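Local coordinates for vascular protein tyrosine phosphatase 1 (Rattus norvegicus, PDB 3I36), which probably hydrolyses phosphotyrosine in target proteins, releasing phosphate, through the receptor-type tyrosine phosphatase catalytic domain that makes up this chain, at residues 125-128 against 129-132; 142-145 against 146-150; 291-294 against 295-299. All coordinates share one frame; numbering follows the deposited sequence.

Contact 1. Residues 125-128 against 129-132; sequences LKDF and WRMV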
# COMPACT_ATOMS: atom_id res chain seq x y z
N LEU A 125 -13.63 4.34 10.18
CA LEU A 125 -12.86 3.44 11.02
C LEU A 125 -13.51 2.07 11.07
O LEU A 125 -12.84 1.05 10.95
CB LEU A 125 -12.70 4.01 12.43
CG LEU A 125 -11.86 5.28 12.58
CD1 LEU A 125 -11.68 5.58 14.06
CD2 LEU A 125 -10.51 5.14 11.87
N LYS A 126 -14.83 2.05 11.25
CA LYS A 126 -15.54 0.77 11.32
C LYS A 126 -15.39 0.04 10.00
O LYS A 126 -15.12 -1.16 9.96
CB LYS A 126 -17.01 0.99 11.66
CG LYS A 126 -17.24 1.56 13.04
CD LYS A 126 -18.72 1.55 13.38
CE LYS A 126 -19.00 2.40 14.60
NZ LYS A 126 -20.46 2.60 14.81
N ASP A 127 -15.55 0.79 8.92
CA ASP A 127 -15.38 0.23 7.59
C ASP A 127 -13.99 -0.36 7.43
O ASP A 127 -13.81 -1.44 6.87
CB ASP A 127 -15.56 1.33 6.55
CG ASP A 127 -16.99 1.79 6.44
OD1 ASP A 127 -17.90 1.12 6.99
OD2 ASP A 127 -17.20 2.82 5.79
N PHE A 128 -12.99 0.39 7.91
CA PHE A 128 -11.62 -0.04 7.79
C PHE A 128 -11.43 -1.40 8.46
O PHE A 128 -10.89 -2.33 7.85
CB PHE A 128 -10.70 0.99 8.43
CG PHE A 128 -9.26 0.64 8.36
CD1 PHE A 128 -8.50 1.02 7.26
CD2 PHE A 128 -8.65 -0.05 9.39
CE1 PHE A 128 -7.14 0.72 7.20
CE2 PHE A 128 -7.30 -0.37 9.33
CZ PHE A 128 -6.55 0.02 8.23
N TRP A 129 -11.85 -1.51 9.71
CA TRP A 129 -11.70 -2.77 10.42
C TRP A 129 -12.58 -3.87 9.84
O TRP A 129 -12.22 -5.05 9.89
CB TRP A 129 -11.91 -2.59 11.91
CG TRP A 129 -10.76 -1.89 12.51
CD1 TRP A 129 -10.69 -0.58 12.89
CD2 TRP A 129 -9.46 -2.44 12.72
NE1 TRP A 129 -9.43 -0.30 13.37
CE2 TRP A 129 -8.65 -1.42 13.28
CE3 TRP A 129 -8.90 -3.71 12.51
CZ2 TRP A 129 -7.32 -1.63 13.62
CZ3 TRP A 129 -7.57 -3.91 12.85
CH2 TRP A 129 -6.80 -2.88 13.40
N ARG A 130 -13.71 -3.49 9.28
CA ARG A 130 -14.58 -4.47 8.66
C ARG A 130 -13.86 -5.05 7.45
O ARG A 130 -13.93 -6.24 7.18
CB ARG A 130 -15.92 -3.85 8.28
CG ARG A 130 -16.97 -4.89 7.92
CD ARG A 130 -18.39 -4.34 8.06
NE ARG A 130 -18.53 -3.04 7.42
CZ ARG A 130 -19.13 -2.85 6.25
NH1 ARG A 130 -19.21 -1.64 5.74
NH2 ARG A 130 -19.65 -3.88 5.60
N MET A 131 -13.13 -4.20 6.73
CA MET A 131 -12.37 -4.67 5.59
C MET A 131 -11.25 -5.57 6.08
O MET A 131 -11.01 -6.65 5.53
CB MET A 131 -11.74 -3.50 4.86
CG MET A 131 -10.83 -3.96 3.74
SD MET A 131 -10.35 -2.62 2.65
CE MET A 131 -9.25 -1.68 3.68
N VAL A 132 -10.56 -5.12 7.11
CA VAL A 132 -9.50 -5.91 7.70
C VAL A 132 -10.04 -7.27 8.04
O VAL A 132 -9.42 -8.29 7.72
CB VAL A 132 -8.94 -5.25 8.97
CG1 VAL A 132 -8.17 -6.29 9.82
CG2 VAL A 132 -8.03 -4.10 8.60
O HOH W 1 -18.48 -0.74 8.85
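The opening turns of helix 125-134, which packs on the central sheet of the phosphatase domain, bring Phe128 and Trp129 together in an edge-to-face (T-shaped) pair. The edge of the Phe128 ring points at a face of the indole: the Phe128 ring centroid lies 5.3 Å from that of the Trp129 five-membered ring, and the planes stand at 83°. Phe128 CD2 leads, 3.9 Å above the Trp129 ring plane and displaced toward its rim. Different first torsions let these sequence neighbours converge: Phe128 carries CG anti to N (chi1 -179°), leaning along the chain toward its successor, whereas Trp129 CG sits beside its own N and leans back. One turn on, Val132 CG2 touches Phe128 CE2 at 3.9 Å, meeting the ring obliquely. The main chain beneath is regular alpha helix, with i to i+4 bonds from Trp129 N to Leu125 O at 3.0 Å, and likewise from Arg130 to Lys126, Met131 to Asp127 and Val132 to Phe128. Aromatic and aliphatic side chains face the fold: Phe128, Met131 and Val132 lie on Leu241 of strand 240-243, the strand leading into the catalytic loop, while Trp129 stacks on Tyr166 and donates through NE1 to Tyr157 O. Around the helix, Asp127 and Arg130 run side by side and form an i to i+3 salt bridge. Arg130 NH1 reaches Asp127 OD1 at a long 3.3 Å; OD1 lies in the guanidinium plane, while NH1 approaches from 54° out of the carboxylate plane. A water bridges the same pair, donating to Asp127 OD1 at 2.7 Å and accepting from Arg130 NE at 2.7 Å, so OD1 is held twice. The far end of Arg130 also bonds the carbonyls of Ser90 and Asp97, which fixes its guanidinium against the loop there.

Contact 2. Residues 142-145 against 146-150; sequences MLTK and CVEQG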
# COMPACT_ATOMS: atom_id res chain seq x y z
N MET A 142 1.58 0.56 7.15
CA MET A 142 1.16 1.94 7.25
C MET A 142 2.36 2.81 6.95
O MET A 142 3.40 2.71 7.62
CB MET A 142 0.66 2.23 8.65
CG MET A 142 0.38 3.68 8.87
SD MET A 142 -0.53 3.93 10.40
CE MET A 142 -0.71 5.71 10.35
N LEU A 143 2.22 3.68 5.96
CA LEU A 143 3.39 4.38 5.45
C LEU A 143 3.28 5.86 5.66
O LEU A 143 3.77 6.66 4.85
CB LEU A 143 3.59 4.07 3.97
CG LEU A 143 3.79 2.58 3.69
CD1 LEU A 143 3.49 2.28 2.24
CD2 LEU A 143 5.21 2.17 4.05
N THR A 144 2.64 6.24 6.75
CA THR A 144 2.47 7.63 7.06
C THR A 144 2.42 7.79 8.56
O THR A 144 2.08 6.85 9.28
CB THR A 144 1.16 8.18 6.45
OG1 THR A 144 1.08 9.58 6.69
CG2 THR A 144 -0.04 7.50 7.07
N LYS A 145 2.79 8.96 9.04
CA LYS A 145 2.41 9.32 10.38
C LYS A 145 0.97 9.75 10.26
O LYS A 145 0.53 10.14 9.18
CB LYS A 145 3.25 10.48 10.89
CG LYS A 145 4.74 10.20 10.97
CD LYS A 145 5.44 11.33 11.72
CE LYS A 145 6.94 11.15 11.72
NZ LYS A 145 7.50 11.14 10.34
N CYS A 146 0.24 9.70 11.37
CA CYS A 146 -1.13 10.18 11.39
C CYS A 146 -1.21 11.64 11.05
O CYS A 146 -2.18 12.10 10.46
CB CYS A 146 -1.74 9.96 12.77
SG CYS A 146 -2.01 8.24 13.12
N VAL A 147 -0.18 12.38 11.44
CA VAL A 147 -0.12 13.80 11.18
C VAL A 147 1.23 14.12 10.56
O VAL A 147 2.27 13.74 11.08
CB VAL A 147 -0.30 14.61 12.47
CG1 VAL A 147 0.05 16.07 12.23
CG2 VAL A 147 -1.72 14.45 12.99
N GLU A 148 1.20 14.83 9.43
CA GLU A 148 2.42 15.21 8.73
C GLU A 148 2.39 16.67 8.32
O GLU A 148 1.62 17.06 7.44
CB GLU A 148 2.64 14.32 7.50
CG GLU A 148 2.81 12.84 7.83
CD GLU A 148 3.57 12.09 6.75
OE1 GLU A 148 3.72 12.64 5.64
OE2 GLU A 148 4.01 10.95 7.02
N GLN A 149 3.17 17.48 9.02
CA GLN A 149 3.23 18.91 8.75
C GLN A 149 1.94 19.46 9.22
O GLN A 149 1.19 20.04 8.53
CB GLN A 149 3.36 19.12 7.30
CG GLN A 149 2.49 18.22 6.54
CD GLN A 149 2.50 18.56 5.11
OE1 GLN A 149 3.37 18.12 4.35
NE2 GLN A 149 1.58 19.41 4.72
N GLY A 150 1.66 19.11 10.42
CA GLY A 150 0.57 19.73 11.16
C GLY A 150 -0.79 19.43 10.55
O GLY A 150 -1.78 20.10 10.85
O HOH W 2 1.27 11.19 4.41
O HOH W 3 6.36 9.98 7.91
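Lys145, Cys146 and Glu148 carry this turn, in which the chain leaves strand 139-142 and folds Glu148 back over the residues just passed. The Glu148 carboxylate accepts the backbone N-H of Lys145: Lys145 N lies 3.1 Å from Glu148 OE2, in a nearly straight bond (166° at the hydrogen) that arrives on the anti side of the carboxylate, 23° out of its plane. With CG beside its backbone N and the chain extended beyond, Glu148 spans the turn, and its CG packs at 3.9 Å on Lys145 CB, the two side chains crossing at about a right angle. The ammonium stays clear of the acid, Lys145 NZ lying 4.8 Å from Glu148 OE2. A water sits between them, 2.9 Å from Lys145 NZ, and the ammonium also bonds Thr206 O. Thr144 steadies the bend from within: Thr144 OG1, anti to its own N (chi1 -176°), donates to Lys145 O at 2.6 Å. A second water donates to Thr144 OG1 at 2.8 Å and, weakly, to Glu148 OE1. Beside this polar cluster Cys146 SG touches the methyl end of Met142, 4.0 Å from Met142 CE, joining the loop to the last residue of the strand. The other carboxylate oxygen, Glu148 OE1, forms a salt bridge with Arg250 NH1, while Arg250 NH2 bonds Leu143 O. A glutamine in place of Glu148 would probably weaken the hold on Arg250, depriving its guanidinium of this charged mate and leaving it freer to turn. This is the Glu loop (E-loop) of classical tyrosine phosphatases, whose glutamate holds the arginine of the phosphate-binding P-loop, here Arg250, probably a substrate-binding residue, in place.

Contact 3. Residues 291-294 against 295-299; sequences DQYV and FLNQC
Phe295 N donates to Asp291 O at 2.7 Å and Gln298 N to Val294 O at 2.7 Å, both short members of the i to i+4 ladder of helix 290-305. Between them Leu296 N bonds Gln292 O at 2.9 Å, with a weak second link to Tyr293 O, and Asn297 N reaches Tyr293 O at 3.2 Å. Tyr293 O thus receives two main-chain N-H groups, one from each of the residues three and four places on. Three polar side chains find partners beyond these residues. Gln292 turns its OE1 back to Gln288 N, the backbone of a residue that probably binds substrate, and so ties the first turn of the helix to the Q-loop, which carries Gln288. Tyr293 OH bonds Glu49, and Gln298 NE2 bonds Asp302 a turn further along. Farther out, Tyr293 and Asn297 meet obliquely: the end of the Asn297 side chain comes over one face of the Tyr293 ring, with the planes 57° apart. With CG anti to its N (chi1 -173°), the tyrosine swings its ring off the helix, while Asn297 CG sits beside its own N and bends back one turn to meet it. Along the helix surface, CB atoms rest on carbonyl oxygens of the preceding turn: Phe295 CB is 3.2 Å from Gln292 O, and Leu296 CB is 3.3 Å from Tyr293 O. Around the helix the faces divide. Tyr293 and Asn297 pack on helix 28-53, with Tyr293 also reaching Val272, Tyr273 and Val276 of helix 272-280; Gln292 and Leu296 lie on helix 249-267, which starts at the P-loop; and Phe295 covers Pro214 and Thr217, in the loop that follows the WPD motif and leads to helix 218-231.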
# COMPACT_ATOMS: atom_id res chain seq x y z
N ASP A 291 9.30 11.50 -8.38
CA ASP A 291 10.36 11.20 -7.42
C ASP A 291 10.18 9.78 -6.89
O ASP A 291 11.13 9.01 -6.77
CB ASP A 291 10.35 12.19 -6.24
CG ASP A 291 10.69 13.62 -6.67
OD1 ASP A 291 10.91 13.87 -7.87
OD2 ASP A 291 10.75 14.49 -5.77
N GLN A 292 8.94 9.42 -6.58
CA GLN A 292 8.68 8.06 -6.12
C GLN A 292 9.06 7.05 -7.18
O GLN A 292 9.62 6.01 -6.87
CB GLN A 292 7.22 7.88 -5.72
CG GLN A 292 6.90 8.58 -4.42
CD GLN A 292 5.43 8.67 -4.15
OE1 GLN A 292 4.61 8.23 -4.96
NE2 GLN A 292 5.08 9.26 -3.02
N TYR A 293 8.71 7.35 -8.43
CA TYR A 293 9.00 6.43 -9.52
C TYR A 293 10.51 6.26 -9.68
O TYR A 293 10.99 5.15 -9.92
CB TYR A 293 8.40 6.95 -10.81
CG TYR A 293 8.50 5.98 -11.96
CD1 TYR A 293 7.59 4.95 -12.10
CD2 TYR A 293 9.51 6.10 -12.91
CE1 TYR A 293 7.67 4.07 -13.15
CE2 TYR A 293 9.59 5.22 -13.97
CZ TYR A 293 8.67 4.20 -14.08
OH TYR A 293 8.72 3.31 -15.12
N VAL A 294 11.24 7.35 -9.57
CA VAL A 294 12.69 7.26 -9.64
C VAL A 294 13.21 6.50 -8.43
O VAL A 294 14.10 5.68 -8.55
CB VAL A 294 13.35 8.65 -9.72
CG1 VAL A 294 14.87 8.52 -9.64
CG2 VAL A 294 12.93 9.34 -11.02
N PHE A 295 12.63 6.79 -7.27
CA PHE A 295 12.97 6.09 -6.04
C PHE A 295 12.85 4.59 -6.22
O PHE A 295 13.67 3.82 -5.71
CB PHE A 295 12.09 6.58 -4.89
CG PHE A 295 12.37 5.93 -3.57
CD1 PHE A 295 13.44 6.34 -2.78
CD2 PHE A 295 11.55 4.92 -3.10
CE1 PHE A 295 13.68 5.75 -1.54
CE2 PHE A 295 11.79 4.32 -1.88
CZ PHE A 295 12.85 4.73 -1.10
N LEU A 296 11.82 4.14 -6.95
CA LEU A 296 11.65 2.71 -7.20
C LEU A 296 12.82 2.19 -7.97
O LEU A 296 13.37 1.13 -7.70
CB LEU A 296 10.43 2.45 -8.06
CG LEU A 296 9.11 2.44 -7.35
CD1 LEU A 296 8.03 2.11 -8.36
CD2 LEU A 296 9.20 1.41 -6.23
N ASN A 297 13.19 2.96 -8.98
CA ASN A 297 14.30 2.55 -9.79
C ASN A 297 15.56 2.56 -8.94
O ASN A 297 16.41 1.69 -9.08
CB ASN A 297 14.40 3.44 -11.00
CG ASN A 297 13.35 3.10 -12.01
OD1 ASN A 297 12.23 3.65 -12.00
ND2 ASN A 297 13.67 2.16 -12.88
N GLN A 298 15.66 3.54 -8.05
CA GLN A 298 16.80 3.57 -7.12
C GLN A 298 16.81 2.30 -6.26
O GLN A 298 17.86 1.70 -6.01
CB GLN A 298 16.75 4.80 -6.22
CG GLN A 298 18.03 4.98 -5.40
CD GLN A 298 19.22 5.25 -6.29
OE1 GLN A 298 19.22 6.21 -7.06
NE2 GLN A 298 20.25 4.40 -6.20
N CYS A 299 15.63 1.91 -5.80
CA CYS A 299 15.49 0.69 -5.02
C CYS A 299 16.04 -0.50 -5.78
O CYS A 299 16.87 -1.24 -5.27
CB CYS A 299 14.02 0.45 -4.65
SG CYS A 299 13.46 1.53 -3.35

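In the fold
All three contacts are local and follow in series, none nesting in or crossing another, so none closes a long loop. From the N terminus, contact 1 lies in helix 125-134, packed on the central sheet against strands 114-117 and 240-243. Contact 2 follows at the end of strand 139-142, its centre about 19 Å from that of contact 1. Contact 3 comes late, in helix 290-305, on the other side of the chain's centre from contact 1, their centres about 31 Å apart. The P-loop relates them: contact 1 packs on the strand leading into it, contact 2 holds its arginine, and contact 3 touches the helix leaving it.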